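Long-range contact in aminoglycoside phosphotransferase (Mycobacterium smegmatis, PDB 6EF6), which phosphorylates (S)-1-amino-2-propanol, acting as the aminopropanol kinase of the aminoacetone utilization microcompartment: residues 215-224 with 257-265. Sequence-based numbering, arbitrary orientation.
Sequences LEEYGSGPDR and GFGWYFYDF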
loop_
_atom_site.group_PDB
_atom_site.type_symbol
_atom_site.label_atom_id
_atom_site.label_comp_id
_atom_site.label_asym_id
_atom_site.label_seq_id
_atom_site.Cartn_x
_atom_site.Cartn_y
_atom_site.Cartn_z
ATOM N N LEU A 215 6.236 -8.630 -18.148
ATOM C CA LEU A 215 4.937 -7.996 -17.977
ATOM C C LEU A 215 4.186 -7.842 -19.283
ATOM O O LEU A 215 2.961 -8.021 -19.314
ATOM C CB LEU A 215 5.059 -6.649 -17.275
ATOM C CG LEU A 215 5.497 -6.672 -15.802
ATOM C CD1 LEU A 215 5.835 -5.275 -15.365
ATOM C CD2 LEU A 215 4.384 -7.240 -14.907
ATOM N N GLU A 216 4.887 -7.566 -20.385
ATOM C CA GLU A 216 4.224 -7.475 -21.675
ATOM C C GLU A 216 3.655 -8.817 -22.081
ATOM O O GLU A 216 2.563 -8.884 -22.663
ATOM C CB GLU A 216 5.200 -6.956 -22.729
ATOM C CG GLU A 216 5.455 -5.464 -22.605
ATOM C CD GLU A 216 6.436 -4.945 -23.655
ATOM O OE1 GLU A 216 7.169 -5.764 -24.266
ATOM O OE2 GLU A 216 6.466 -3.712 -23.857
ATOM N N GLU A 217 4.390 -9.902 -21.834
ATOM C CA GLU A 217 3.914 -11.232 -22.176
ATOM C C GLU A 217 2.743 -11.658 -21.278
ATOM O O GLU A 217 1.756 -12.246 -21.758
ATOM C CB GLU A 217 5.082 -12.202 -22.062
ATOM C CG GLU A 217 4.826 -13.709 -22.273
ATOM C CD GLU A 217 6.103 -14.535 -22.009
ATOM O OE1 GLU A 217 6.693 -14.422 -20.904
ATOM O OE2 GLU A 217 6.551 -15.266 -22.920
ATOM N N TYR A 218 2.845 -11.376 -19.981
ATOM C CA TYR A 218 1.793 -11.682 -19.004
ATOM C C TYR A 218 0.509 -10.947 -19.345
ATOM O O TYR A 218 -0.581 -11.501 -19.242
ATOM C CB TYR A 218 2.328 -11.292 -17.634
ATOM C CG TYR A 218 1.507 -11.638 -16.427
ATOM C CD1 TYR A 218 1.221 -12.950 -16.115
ATOM C CD2 TYR A 218 1.078 -10.644 -15.560
ATOM C CE1 TYR A 218 0.556 -13.264 -14.953
ATOM C CE2 TYR A 218 0.389 -10.974 -14.395
ATOM C CZ TYR A 218 0.157 -12.266 -14.117
ATOM O OH TYR A 218 -0.525 -12.502 -12.920
ATOM N N GLY A 219 0.636 -9.718 -19.832
ATOM C CA GLY A 219 -0.452 -8.911 -20.247
ATOM C C GLY A 219 -1.217 -8.287 -19.108
ATOM O O GLY A 219 -0.845 -8.392 -17.937
ATOM N N SER A 220 -2.308 -7.655 -19.452
ATOM C CA SER A 220 -3.148 -6.979 -18.492
ATOM C C SER A 220 -4.598 -7.337 -18.696
ATOM O O SER A 220 -5.497 -6.513 -18.540
ATOM C CB SER A 220 -2.901 -5.479 -18.518
ATOM O OG SER A 220 -3.077 -5.001 -19.841
ATOM N N GLY A 221 -4.872 -8.615 -18.971
ATOM C CA GLY A 221 -6.226 -9.087 -19.133
ATOM C C GLY A 221 -6.979 -9.079 -17.817
ATOM O O GLY A 221 -6.402 -8.890 -16.739
ATOM N N PRO A 222 -8.285 -9.269 -17.874
ATOM C CA PRO A 222 -9.114 -9.102 -16.669
ATOM C C PRO A 222 -8.850 -10.113 -15.573
ATOM O O PRO A 222 -9.196 -9.831 -14.416
ATOM C CB PRO A 222 -10.556 -9.235 -17.217
ATOM C CG PRO A 222 -10.398 -10.080 -18.396
ATOM C CD PRO A 222 -9.067 -9.714 -19.034
ATOM N N ASP A 223 -8.228 -11.268 -15.891
ATOM C CA ASP A 223 -7.808 -12.212 -14.871
ATOM C C ASP A 223 -6.543 -11.796 -14.123
ATOM O O ASP A 223 -6.265 -12.333 -13.059
ATOM C CB ASP A 223 -7.606 -13.600 -15.504
ATOM C CG ASP A 223 -6.593 -13.606 -16.682
ATOM O OD1 ASP A 223 -6.572 -12.674 -17.510
ATOM O OD2 ASP A 223 -5.825 -14.585 -16.801
ATOM N N ARG A 224 -5.813 -10.821 -14.640
ATOM C CA ARG A 224 -4.500 -10.472 -14.156
ATOM C C ARG A 224 -4.374 -9.027 -13.673
ATOM O O ARG A 224 -3.370 -8.712 -13.025
ATOM C CB ARG A 224 -3.452 -10.808 -15.242
ATOM C CG ARG A 224 -3.254 -12.305 -15.361
ATOM C CD ARG A 224 -2.444 -12.711 -16.543
ATOM N NE ARG A 224 -2.244 -14.153 -16.579
ATOM C CZ ARG A 224 -1.634 -14.839 -17.530
ATOM N NH1 ARG A 224 -1.113 -14.260 -18.603
ATOM N NH2 ARG A 224 -1.572 -16.163 -17.452
ATOM N N GLY A 257 -5.844 1.413 -6.602
ATOM C CA GLY A 257 -6.053 1.804 -7.998
ATOM C C GLY A 257 -5.831 0.601 -8.891
ATOM O O GLY A 257 -5.933 -0.516 -8.438
ATOM N N PHE A 258 -5.659 0.856 -10.178
ATOM C CA PHE A 258 -5.626 -0.243 -11.130
ATOM C C PHE A 258 -4.212 -0.729 -11.260
ATOM O O PHE A 258 -3.306 0.073 -11.398
ATOM C CB PHE A 258 -6.250 0.224 -12.449
ATOM C CG PHE A 258 -7.687 0.584 -12.286
ATOM C CD1 PHE A 258 -8.661 -0.401 -12.211
ATOM C CD2 PHE A 258 -8.065 1.909 -12.129
ATOM C CE1 PHE A 258 -9.995 -0.071 -12.047
ATOM C CE2 PHE A 258 -9.416 2.234 -11.939
ATOM C CZ PHE A 258 -10.365 1.227 -11.890
ATOM N N GLY A 259 -4.019 -2.026 -11.240
ATOM C CA GLY A 259 -2.691 -2.605 -11.339
ATOM C C GLY A 259 -2.772 -4.113 -11.460
ATOM O O GLY A 259 -3.869 -4.664 -11.519
ATOM N N TRP A 260 -1.619 -4.774 -11.531
ATOM C CA TRP A 260 -1.643 -6.237 -11.543
ATOM C C TRP A 260 -2.063 -6.792 -10.204
ATOM O O TRP A 260 -1.487 -6.399 -9.179
ATOM C CB TRP A 260 -0.305 -6.807 -12.000
ATOM C CG TRP A 260 0.011 -6.557 -13.448
ATOM C CD1 TRP A 260 -0.445 -7.294 -14.509
ATOM C CD2 TRP A 260 0.768 -5.484 -14.024
ATOM N NE1 TRP A 260 -0.013 -6.773 -15.687
ATOM C CE2 TRP A 260 0.747 -5.665 -15.427
ATOM C CE3 TRP A 260 1.529 -4.429 -13.484
ATOM C CZ2 TRP A 260 1.371 -4.802 -16.310
ATOM C CZ3 TRP A 260 2.145 -3.561 -14.392
ATOM C CH2 TRP A 260 2.099 -3.789 -15.773
ATOM N N TYR A 261 -2.994 -7.750 -10.203
ATOM C CA TYR A 261 -3.403 -8.343 -8.927
ATOM C C TYR A 261 -2.205 -8.806 -8.099
ATOM O O TYR A 261 -2.132 -8.555 -6.890
ATOM C CB TYR A 261 -4.407 -9.490 -9.135
ATOM C CG TYR A 261 -5.753 -9.019 -9.621
ATOM C CD1 TYR A 261 -6.531 -8.178 -8.871
ATOM C CD2 TYR A 261 -6.216 -9.365 -10.855
ATOM C CE1 TYR A 261 -7.782 -7.729 -9.345
ATOM C CE2 TYR A 261 -7.439 -8.932 -11.341
ATOM C CZ TYR A 261 -8.198 -8.080 -10.568
ATOM O OH TYR A 261 -9.439 -7.663 -11.069
ATOM N N PHE A 262 -1.273 -9.526 -8.715
ATOM C CA PHE A 262 -0.156 -10.081 -7.957
ATOM C C PHE A 262 0.932 -9.082 -7.608
ATOM O O PHE A 262 1.834 -9.408 -6.819
ATOM C CB PHE A 262 0.265 -11.427 -8.549
ATOM C CG PHE A 262 -0.827 -12.434 -8.365
ATOM C CD1 PHE A 262 -1.062 -12.918 -7.077
ATOM C CD2 PHE A 262 -1.665 -12.838 -9.361
ATOM C CE1 PHE A 262 -2.102 -13.782 -6.830
ATOM C CE2 PHE A 262 -2.725 -13.684 -9.100
ATOM C CZ PHE A 262 -2.926 -14.151 -7.848
ATOM N N TYR A 263 0.840 -7.834 -8.085
ATOM C CA TYR A 263 1.671 -6.803 -7.490
ATOM C C TYR A 263 1.394 -6.678 -6.003
ATOM O O TYR A 263 2.290 -6.326 -5.248
ATOM C CB TYR A 263 1.428 -5.481 -8.240
ATOM C CG TYR A 263 2.096 -4.276 -7.606
ATOM C CD1 TYR A 263 3.481 -4.176 -7.461
ATOM C CD2 TYR A 263 1.344 -3.235 -7.121
ATOM C CE1 TYR A 263 4.072 -3.100 -6.853
ATOM C CE2 TYR A 263 1.937 -2.113 -6.513
ATOM C CZ TYR A 263 3.297 -2.076 -6.386
ATOM O OH TYR A 263 3.880 -0.987 -5.787
ATOM N N ASP A 264 0.174 -6.985 -5.541
ATOM C CA ASP A 264 -0.078 -6.954 -4.103
ATOM C C ASP A 264 0.872 -7.874 -3.324
ATOM O O ASP A 264 1.242 -7.554 -2.163
ATOM C CB ASP A 264 -1.533 -7.324 -3.803
ATOM C CG ASP A 264 -2.510 -6.206 -4.018
ATOM O OD1 ASP A 264 -2.172 -5.015 -3.877
ATOM O OD2 ASP A 264 -3.693 -6.552 -4.294
ATOM N N PHE A 265 1.334 -8.986 -3.933
ATOM C CA PHE A 265 2.332 -9.801 -3.237
ATOM C C PHE A 265 3.668 -9.065 -3.078
ATOM O O PHE A 265 4.336 -9.135 -2.027
ATOM C CB PHE A 265 2.603 -11.178 -3.894
ATOM C CG PHE A 265 3.703 -11.897 -3.195
ATOM C CD1 PHE A 265 3.518 -12.340 -1.890
ATOM C CD2 PHE A 265 4.924 -12.108 -3.831
ATOM C CE1 PHE A 265 4.548 -12.925 -1.186
ATOM C CE2 PHE A 265 5.968 -12.732 -3.141
ATOM C CZ PHE A 265 5.772 -13.168 -1.830
HETATM O O HOH W 1 -1.507 -10.193 -11.576
HETATM O O HOH W 2 -10.203 -7.806 -13.346
#
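Arg224 and Trp260 bring the two backbones closest, CA to CA 5.7 Å, where the loop that follows helix 198-218 runs past the short strand 259-260. Just beyond, Tyr261 N donates to Arg224 O at 3.0 Å. Water 1 donates to the same oxygen and to Tyr218 OH and accepts from Phe262 N, so it bridges the two segments. Gly219, the first residue past the helix, has positive phi (77°), which suits glycine, and its carbonyl meets the indole: Trp260 NE1 to Gly219 O is 2.9 Å, with the acceptor in the ring plane and an N-H...O angle of 158°. This bond satisfies the one polar atom of a buried side chain and helps fix the rotation of the ring. Leu215 lays CD2 over an indole face, 3.9 Å from the centroid of the six-membered ring, a CH-pi contact. In the mostly helical C-terminal lobe of this protein-kinase-like aminoglycoside phosphotransferase fold, the contact joins the C-terminal end of helix 198-218 to the strand that leads into helix 263-268, with Phe306 of helix 303-320 packing on Leu215, Trp260 and Phe262. Tyr218, its CG anti to the backbone N (chi1 -173°), reaches Trp260 CD1 through CE2 at 3.8 Å, while its hydroxyl also hydrogen-bonds Asp299. Arg224 lays its CD over a face of the Tyr218 ring, toward its rim, as NH1 grips Tyr218 O at 2.9 Å. Tyr261 turns its ring edge to Pro222 O.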